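Local coordinates for F1 capsule-anchoring protein (Yersinia pestis, PDB 2XET) that probably serves as the outer-membrane usher through which subunits of the F1 capsular antigen are assembled and exported, here represented by its C-terminal domain, at residues L4-K9 with V40-L45. Sequence-based numbering, arbitrary orientation.
With SO4 (sulfate ion), chain D.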
loop_
_atom_site.group_PDB
_atom_site.type_symbol
_atom_site.label_atom_id
_atom_site.label_comp_id
_atom_site.label_asym_id
_atom_site.label_seq_id
_atom_site.Cartn_x
_atom_site.Cartn_y
_atom_site.Cartn_z
ATOM N N LEU A 4 -9.676 3.353 0.711
ATOM C CA LEU A 4 -9.173 3.514 -0.647
ATOM C C LEU A 4 -8.726 2.223 -1.291
ATOM O O LEU A 4 -8.321 1.284 -0.596
ATOM C CB LEU A 4 -8.008 4.509 -0.658
ATOM C CG LEU A 4 -6.623 3.908 -0.405
ATOM C CD1 LEU A 4 -5.586 4.803 -1.070
ATOM C CD2 LEU A 4 -6.427 3.809 1.074
ATOM N N PHE A 5 -8.805 2.218 -2.622
ATOM C CA PHE A 5 -8.164 1.240 -3.487
ATOM C C PHE A 5 -6.808 1.862 -3.824
ATOM O O PHE A 5 -6.760 3.001 -4.350
ATOM C CB PHE A 5 -8.946 1.070 -4.793
ATOM C CG PHE A 5 -10.307 0.430 -4.612
ATOM C CD1 PHE A 5 -10.453 -0.958 -4.681
ATOM C CD2 PHE A 5 -11.431 1.217 -4.374
ATOM C CE1 PHE A 5 -11.711 -1.546 -4.506
ATOM C CE2 PHE A 5 -12.688 0.632 -4.187
ATOM C CZ PHE A 5 -12.821 -0.749 -4.253
ATOM N N LEU A 6 -5.732 1.134 -3.537
ATOM C CA LEU A 6 -4.383 1.627 -3.822
ATOM C C LEU A 6 -3.656 0.767 -4.852
ATOM O O LEU A 6 -3.428 -0.428 -4.623
ATOM C CB LEU A 6 -3.569 1.677 -2.521
ATOM C CG LEU A 6 -2.166 2.268 -2.603
ATOM C CD1 LEU A 6 -2.228 3.747 -2.993
ATOM C CD2 LEU A 6 -1.462 2.073 -1.260
ATOM N N HIS A 7 -3.345 1.362 -6.009
ATOM C CA HIS A 7 -2.626 0.648 -7.048
ATOM C C HIS A 7 -1.149 0.872 -6.841
ATOM O O HIS A 7 -0.687 2.010 -6.889
ATOM C CB HIS A 7 -3.028 1.149 -8.454
ATOM C CG HIS A 7 -2.446 0.349 -9.574
ATOM N ND1 HIS A 7 -2.284 0.867 -10.845
ATOM C CD2 HIS A 7 -1.997 -0.929 -9.628
ATOM C CE1 HIS A 7 -1.749 -0.054 -11.628
ATOM N NE2 HIS A 7 -1.563 -1.151 -10.917
ATOM N N LEU A 8 -0.422 -0.211 -6.580
ATOM C CA LEU A 8 1.006 -0.139 -6.302
ATOM C C LEU A 8 1.810 -0.588 -7.502
ATOM O O LEU A 8 1.428 -1.530 -8.167
ATOM C CB LEU A 8 1.342 -1.041 -5.099
ATOM C CG LEU A 8 0.786 -0.600 -3.743
ATOM C CD1 LEU A 8 0.770 -1.808 -2.794
ATOM C CD2 LEU A 8 1.599 0.561 -3.150
ATOM N N LYS A 9 2.933 0.075 -7.772
ATOM C CA LYS A 9 3.886 -0.422 -8.772
ATOM C C LYS A 9 5.278 -0.231 -8.177
ATOM O O LYS A 9 5.517 0.786 -7.513
ATOM C CB LYS A 9 3.741 0.325 -10.106
ATOM C CG LYS A 9 4.554 -0.287 -11.254
ATOM C CD LYS A 9 4.224 0.309 -12.624
ATOM C CE LYS A 9 4.293 1.839 -12.593
ATOM N NZ LYS A 9 4.240 2.488 -13.924
ATOM N N VAL A 40 -4.443 -3.037 -3.523
ATOM C CA VAL A 40 -4.945 -3.407 -2.207
ATOM C C VAL A 40 -6.051 -2.443 -1.766
ATOM O O VAL A 40 -6.036 -1.263 -2.128
ATOM C CB VAL A 40 -3.779 -3.438 -1.180
ATOM C CG1 VAL A 40 -3.168 -2.020 -1.001
ATOM C CG2 VAL A 40 -4.250 -4.018 0.160
ATOM N N TYR A 41 -7.008 -2.955 -0.997
ATOM C CA TYR A 41 -8.060 -2.119 -0.427
ATOM C C TYR A 41 -7.787 -1.994 1.075
ATOM O O TYR A 41 -7.595 -3.010 1.761
ATOM C CB TYR A 41 -9.436 -2.744 -0.686
ATOM C CG TYR A 41 -10.588 -1.892 -0.192
ATOM C CD1 TYR A 41 -10.957 -0.709 -0.870
ATOM C CD2 TYR A 41 -11.314 -2.244 0.967
ATOM C CE1 TYR A 41 -12.022 0.084 -0.432
ATOM C CE2 TYR A 41 -12.383 -1.440 1.424
ATOM C CZ TYR A 41 -12.724 -0.271 0.719
ATOM O OH TYR A 41 -13.773 0.510 1.160
ATOM N N LEU A 42 -7.773 -0.748 1.560
ATOM C CA LEU A 42 -7.407 -0.425 2.944
ATOM C C LEU A 42 -8.471 0.513 3.535
ATOM O O LEU A 42 -9.039 1.355 2.816
ATOM C CB LEU A 42 -6.040 0.270 2.985
ATOM C CG LEU A 42 -4.827 -0.500 2.433
ATOM C CD1 LEU A 42 -3.571 0.383 2.306
ATOM C CD2 LEU A 42 -4.516 -1.756 3.302
ATOM N N THR A 43 -8.749 0.365 4.829
ATOM C CA THR A 43 -9.736 1.194 5.492
ATOM C C THR A 43 -9.179 1.649 6.854
ATOM O O THR A 43 -8.176 1.102 7.347
ATOM C CB THR A 43 -11.070 0.408 5.732
ATOM O OG1 THR A 43 -10.878 -0.510 6.824
ATOM C CG2 THR A 43 -11.513 -0.363 4.476
ATOM N N GLY A 44 -9.824 2.672 7.429
ATOM C CA GLY A 44 -9.483 3.179 8.766
ATOM C C GLY A 44 -8.183 3.948 8.794
ATOM O O GLY A 44 -7.523 4.021 9.833
ATOM N N LEU A 45 -7.817 4.532 7.653
ATOM C CA LEU A 45 -6.538 5.221 7.520
ATOM C C LEU A 45 -6.651 6.703 7.843
ATOM O O LEU A 45 -7.667 7.326 7.534
ATOM C CB LEU A 45 -6.017 5.085 6.087
ATOM C CG LEU A 45 -5.621 3.687 5.604
ATOM C CD1 LEU A 45 -5.133 3.760 4.162
ATOM C CD2 LEU A 45 -4.542 3.111 6.490
HETATM S S SO4 D . -13.557 3.481 7.688
HETATM O O1 SO4 D . -14.322 2.752 6.664
HETATM O O2 SO4 D . -12.266 3.836 7.134
HETATM O O3 SO4 D . -14.324 4.677 8.042
HETATM O O4 SO4 D . -13.408 2.604 8.855
#
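Strand segments 4-9 and 40-43 run antiparallel, their axes 4.8 Å apart at closest approach and their N-to-C directions 140° apart, so the pair is twisted; L4, F5 and L6 lie opposite L42, Y41 and V40. Two pairs of backbone hydrogen bonds tie them together: L4 and L42 each donate N-H to the other's carbonyl, as do L6 and V40, with L6 N to V40 O the shortest at 2.8 Å. Between these pairs lies the non-hydrogen-bonded pair F5-Y41, where the CA-H of Y41 points at L4 O, 3.4 Å from Y41 CA. Side chains alternate between the two faces. On one, F5 and Y41 form an edge-to-face pair, ring centroids 4.8 Å apart. The planes meet at 51°, well short of perpendicular, and Y41 CD1 sits over the centre of the F5 ring, 3.6 Å above its plane. With Y41 CG anti to its backbone N (chi1 -177°), the ring lies beside strand 4-9, and its CD1 also comes within 3.3 Å of L4 O. On the other, buried face, L4, L6, V40 and L42 make an aliphatic layer. V40 CG1 meets L6 CB and, more loosely, L8 CD1, while L4 CD2 packs on L42 CB. Beyond the corner at G44, L45 swings back to this side; its CD1 presses on L4 CD2 at 3.3 Å, tighter than usual van der Waals contact, with the two side chains crossing at about a right angle. V67 of strand 62-68 touches both L4 and L6. At the turn, G44 N donates to O2 of a sulfate ion (2.7 Å), probably from the crystallisation liquor and also hydrogen-bonded to G1 N and R3 NE. G44 and L45, both opposite G2, form a G1 beta bulge, whose first residue, G44, has positive phi. The bulge interrupts strand 39-45, within this chain an outermost strand of the sheet, paired with strand 2-10 in a PapC C-terminal domain of the transthyretin clan.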